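Metallo-beta-lactamase FIM-1 (Pseudomonas aeruginosa, PDB 6V3Q) probably catalyses the zinc-dependent hydrolysis of beta-lactam antibiotics to substituted beta-amino acids. Local coordinates at residues A102-A110 with H145-G153. Residues are numbered along the deposited sequence; the frame is centred on the assembly and turned at random.
Sequences AAADSNRMA and HTRDNIVVG. With ZN (zinc ion), chain C.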
ATOM      1  N   ALA A 102       4.591 -27.891  -5.393  1.00 58.89           N
ATOM      2  CA  ALA A 102       3.340 -27.230  -5.051  1.00 59.42           C
ATOM      3  C   ALA A 102       2.243 -28.280  -5.007  1.00 59.63           C
ATOM      4  O   ALA A 102       2.404 -29.393  -5.515  1.00 62.23           O
ATOM      5  CB  ALA A 102       2.987 -26.120  -6.046  1.00 63.39           C
ATOM      6  N   ALA A 103       1.126 -27.914  -4.380  1.00 60.40           N
ATOM      7  CA  ALA A 103      -0.039 -28.787  -4.373  1.00 59.47           C
ATOM      8  C   ALA A 103      -0.500 -29.043  -5.801  1.00 58.61           C
ATOM      9  O   ALA A 103      -0.365 -28.181  -6.673  1.00 62.15           O
ATOM     10  CB  ALA A 103      -1.170 -28.158  -3.558  1.00 62.43           C
ATOM     11  N   ALA A 104      -1.021 -30.250  -6.044  1.00 65.54           N
ATOM     12  CA  ALA A 104      -1.466 -30.603  -7.390  1.00 76.18           C
ATOM     13  C   ALA A 104      -2.477 -29.593  -7.910  1.00 75.36           C
ATOM     14  O   ALA A 104      -2.430 -29.196  -9.081  1.00 76.74           O
ATOM     15  CB  ALA A 104      -2.057 -32.013  -7.400  1.00 71.83           C
ATOM     16  N   ASP A 105      -3.378 -29.140  -7.038  1.00 79.26           N
ATOM     17  CA  ASP A 105      -4.358 -28.137  -7.433  1.00 85.89           C
ATOM     18  C   ASP A 105      -3.694 -26.804  -7.757  1.00 81.02           C
ATOM     19  O   ASP A 105      -4.144 -26.085  -8.657  1.00 80.63           O
ATOM     20  CB  ASP A 105      -5.394 -27.959  -6.327  1.00 97.99           C
ATOM     21  CG  ASP A 105      -6.668 -27.324  -6.830  1.00112.19           C
ATOM     22  OD1 ASP A 105      -6.871 -27.307  -8.064  1.00117.23           O
ATOM     23  OD2 ASP A 105      -7.465 -26.845  -5.997  1.00116.72           O
ATOM     24  N   SER A 106      -2.624 -26.453  -7.038  1.00 77.45           N
ATOM     25  CA  SER A 106      -1.934 -25.197  -7.315  1.00 70.68           C
ATOM     26  C   SER A 106      -1.250 -25.233  -8.674  1.00 70.62           C
ATOM     27  O   SER A 106      -1.193 -24.217  -9.377  1.00 71.17           O
ATOM     28  CB  SER A 106      -0.919 -24.900  -6.212  1.00 62.32           C
ATOM     29  OG  SER A 106      -1.560 -24.655  -4.973  1.00 62.81           O
ATOM     30  N   ASN A 107      -0.727 -26.397  -9.063  1.00 71.09           N
ATOM     31  CA  ASN A 107      -0.063 -26.516 -10.355  1.00 74.89           C
ATOM     32  C   ASN A 107      -1.059 -26.525 -11.506  1.00 79.87           C
ATOM     33  O   ASN A 107      -0.720 -26.104 -12.618  1.00 83.64           O
ATOM     34  CB  ASN A 107       0.797 -27.778 -10.389  1.00 77.53           C
ATOM     35  CG  ASN A 107       2.091 -27.614  -9.627  1.00 77.86           C
ATOM     36  OD1 ASN A 107       2.571 -26.498  -9.445  1.00 75.47           O
ATOM     37  ND2 ASN A 107       2.668 -28.725  -9.179  1.00 79.04           N
ATOM     38  N   ARG A 108      -2.284 -26.991 -11.262  1.00 82.20           N
ATOM     39  CA  ARG A 108      -3.279 -27.050 -12.326  1.00 87.03           C
ATOM     40  C   ARG A 108      -3.844 -25.672 -12.655  1.00 87.16           C
ATOM     41  O   ARG A 108      -4.112 -25.371 -13.824  1.00101.15           O
ATOM     42  CB  ARG A 108      -4.406 -28.005 -11.936  1.00 94.44           C
ATOM     43  CG  ARG A 108      -4.001 -29.470 -11.888  1.00 99.13           C
ATOM     44  CD  ARG A 108      -5.225 -30.341 -11.696  1.00106.95           C
ATOM     45  NE  ARG A 108      -5.980 -29.938 -10.515  1.00109.33           N
ATOM     46  CZ  ARG A 108      -7.264 -30.215 -10.315  1.00112.89           C
ATOM     47  NH1 ARG A 108      -7.952 -30.895 -11.223  1.00116.69           N
ATOM     48  NH2 ARG A 108      -7.866 -29.804  -9.208  1.00110.87           N
ATOM     49  N   MET A 109      -4.030 -24.822 -11.647  1.00 80.94           N
ATOM     50  CA  MET A 109      -4.648 -23.516 -11.836  1.00 90.72           C
ATOM     51  C   MET A 109      -3.638 -22.382 -11.959  1.00 84.40           C
ATOM     52  O   MET A 109      -4.041 -21.217 -12.027  1.00 84.00           O
ATOM     53  CB  MET A 109      -5.617 -23.219 -10.687  1.00100.69           C
ATOM     54  CG  MET A 109      -4.943 -22.966  -9.350  1.00104.73           C
ATOM     55  SD  MET A 109      -6.125 -22.505  -8.060  1.00114.34           S
ATOM     56  CE  MET A 109      -7.107 -23.993  -7.947  1.00116.18           C
ATOM     57  N   ALA A 110      -2.344 -22.689 -11.992  1.00 80.38           N
ATOM     58  CA  ALA A 110      -1.320 -21.665 -12.170  1.00 80.93           C
ATOM     59  C   ALA A 110      -1.324 -21.102 -13.593  1.00 81.96           C
ATOM     60  O   ALA A 110      -1.195 -19.881 -13.759  1.00 78.20           O
ATOM     61  CB  ALA A 110       0.065 -22.215 -11.810  1.00 72.08           C
ATOM     62  N   HIS A 145      -8.545 -19.612   2.099  1.00 53.39           N
ATOM     63  CA  HIS A 145      -8.320 -18.414   1.295  1.00 54.34           C
ATOM     64  C   HIS A 145      -8.447 -18.729  -0.189  1.00 52.54           C
ATOM     65  O   HIS A 145      -9.025 -17.944  -0.954  1.00 55.57           O
ATOM     66  CB  HIS A 145      -6.949 -17.818   1.611  1.00 52.70           C
ATOM     67  CG  HIS A 145      -6.459 -16.847   0.582  1.00 56.73           C
ATOM     68  ND1 HIS A 145      -6.933 -15.556   0.489  1.00 60.53           N
ATOM     69  CD2 HIS A 145      -5.543 -16.983  -0.404  1.00 56.57           C
ATOM     70  CE1 HIS A 145      -6.326 -14.937  -0.508  1.00 62.70           C
ATOM     71  NE2 HIS A 145      -5.476 -15.780  -1.065  1.00 62.07           N
ATOM     72  N   THR A 146      -7.914 -19.873  -0.614  1.00 51.33           N
ATOM     73  CA  THR A 146      -8.175 -20.439  -1.926  1.00 57.56           C
ATOM     74  C   THR A 146      -8.479 -21.921  -1.748  1.00 62.18           C
ATOM     75  O   THR A 146      -8.340 -22.479  -0.656  1.00 59.19           O
ATOM     76  CB  THR A 146      -6.993 -20.247  -2.885  1.00 62.71           C
ATOM     77  OG1 THR A 146      -5.830 -20.881  -2.345  1.00 64.92           O
ATOM     78  CG2 THR A 146      -6.705 -18.766  -3.106  1.00 64.07           C
ATOM     79  N   ARG A 147      -8.899 -22.562  -2.840  1.00 65.61           N
ATOM     80  CA  ARG A 147      -9.184 -23.992  -2.788  1.00 69.42           C
ATOM     81  C   ARG A 147      -7.917 -24.806  -2.562  1.00 69.14           C
ATOM     82  O   ARG A 147      -7.979 -25.917  -2.023  1.00 71.55           O
ATOM     83  CB  ARG A 147      -9.868 -24.440  -4.083  1.00 71.55           C
ATOM     84  CG  ARG A 147     -10.729 -25.684  -3.938  1.00 78.56           C
ATOM     85  CD  ARG A 147     -10.949 -26.411  -5.263  1.00 84.83           C
ATOM     86  NE  ARG A 147     -11.248 -25.513  -6.375  1.00 99.10           N
ATOM     87  CZ  ARG A 147     -10.532 -25.446  -7.494  1.00105.46           C
ATOM     88  NH1 ARG A 147      -9.478 -26.235  -7.655  1.00107.66           N
ATOM     89  NH2 ARG A 147     -10.873 -24.602  -8.457  1.00108.43           N
ATOM     90  N   ASP A 148      -6.762 -24.267  -2.944  1.00 68.53           N
ATOM     91  CA  ASP A 148      -5.528 -25.035  -3.011  1.00 63.32           C
ATOM     92  C   ASP A 148      -4.513 -24.675  -1.937  1.00 63.27           C
ATOM     93  O   ASP A 148      -3.411 -25.233  -1.948  1.00 64.35           O
ATOM     94  CB  ASP A 148      -4.878 -24.853  -4.384  1.00 66.01           C
ATOM     95  CG  ASP A 148      -4.569 -23.400  -4.689  1.00 75.92           C
ATOM     96  OD1 ASP A 148      -5.486 -22.564  -4.573  1.00 80.32           O
ATOM     97  OD2 ASP A 148      -3.409 -23.089  -5.026  1.00 79.13           O
ATOM     98  N   ASN A 149      -4.838 -23.767  -1.019  1.00 59.27           N
ATOM     99  CA  ASN A 149      -3.833 -23.278  -0.082  1.00 56.77           C
ATOM    100  C   ASN A 149      -3.344 -24.391   0.837  1.00 58.42           C
ATOM    101  O   ASN A 149      -4.124 -25.229   1.299  1.00 60.11           O
ATOM    102  CB  ASN A 149      -4.368 -22.104   0.749  1.00 51.88           C
ATOM    103  CG  ASN A 149      -5.693 -22.404   1.446  1.00 57.34           C
ATOM    104  OD1 ASN A 149      -6.411 -21.481   1.831  1.00 59.94           O
ATOM    105  ND2 ASN A 149      -6.017 -23.680   1.620  1.00 53.52           N
ATOM    106  N   ILE A 150      -2.037 -24.396   1.089  1.00 55.79           N
ATOM    107  CA  ILE A 150      -1.403 -25.301   2.034  1.00 50.55           C
ATOM    108  C   ILE A 150      -0.557 -24.462   2.986  1.00 52.67           C
ATOM    109  O   ILE A 150      -0.289 -23.287   2.739  1.00 56.31           O
ATOM    110  CB  ILE A 150      -0.538 -26.372   1.335  1.00 52.04           C
ATOM    111  CG1 ILE A 150       0.581 -25.705   0.534  1.00 53.38           C
ATOM    112  CG2 ILE A 150      -1.392 -27.248   0.424  1.00 47.46           C
ATOM    113  CD1 ILE A 150       1.538 -26.678  -0.108  1.00 53.14           C
ATOM    114  N   VAL A 151      -0.132 -25.082   4.087  1.00 55.38           N
ATOM    115  CA  VAL A 151       0.694 -24.410   5.080  1.00 54.69           C
ATOM    116  C   VAL A 151       1.978 -25.203   5.288  1.00 50.06           C
ATOM    117  O   VAL A 151       2.081 -26.378   4.929  1.00 53.11           O
ATOM    118  CB  VAL A 151      -0.042 -24.214   6.420  1.00 54.48           C
ATOM    119  CG1 VAL A 151      -1.368 -23.496   6.198  1.00 57.55           C
ATOM    120  CG2 VAL A 151      -0.250 -25.555   7.114  1.00 52.64           C
ATOM    121  N   VAL A 152       2.968 -24.535   5.878  1.00 50.10           N
ATOM    122  CA  VAL A 152       4.255 -25.140   6.202  1.00 50.90           C
ATOM    123  C   VAL A 152       4.522 -24.922   7.682  1.00 50.70           C
ATOM    124  O   VAL A 152       4.435 -23.791   8.171  1.00 53.98           O
ATOM    125  CB  VAL A 152       5.401 -24.551   5.355  1.00 56.06           C
ATOM    126  CG1 VAL A 152       6.749 -25.049   5.856  1.00 62.60           C
ATOM    127  CG2 VAL A 152       5.212 -24.898   3.889  1.00 53.54           C
ATOM    128  N   GLY A 153       4.843 -25.998   8.391  1.00 57.53           N
ATOM    129  CA  GLY A 153       5.175 -25.933   9.800  1.00 58.34           C
ATOM    130  C   GLY A 153       6.623 -26.316  10.038  1.00 56.72           C
ATOM    131  O   GLY A 153       7.198 -27.113   9.294  1.00 61.28           O
TER
HETATM  132 ZN    ZN C 300      -3.747 -15.363  -2.460  1.00 75.02          ZN
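D148 meets S106 where the loop that follows zinc ligand H145 runs against the flank of helix 104-108, and the contact illustrates how a metal site is tied to the scaffold behind it. With CG between its backbone N and carbonyl carbon (chi1 59°), D148 swings its carboxylate toward the helix, where the two oxygens take different partners. OD2 accepts the hydroxyl OG of S106, though the modelled 2.4 Å is doubtfully short, and also takes the backbone N-H of A82, between zinc ligands H81 and H83. OD1 is met by T146 OG1 from above the carboxylate plane, at 2.8 Å, while M109 SD lies 3.5 Å from the same D148 OD1.

R147 is the exposed side chain of the contact. R147 NH1 lies 2.7 Å from D105 OD2 in a salt bridge whose hydrogen bond is weak (123° at the hydrogen), and M109 CE packs 3.3 Å from R147 NH1. D105 OD1 also receives R108 NH2 from above its carboxylate plane, so one acid joins two arginines. Deeper in, A103 CB touches I150 CG2 at 4.1 Å.

A largely exposed ion-pair network of D105, R108 and R147 thus contrasts with the buried carboxylate of D148, gripped by donors from the helix, its own loop and A82. Since its side chain also touches H81, D148 is consistent with a second-shell residue that probably steadies H81 and the turn to H83.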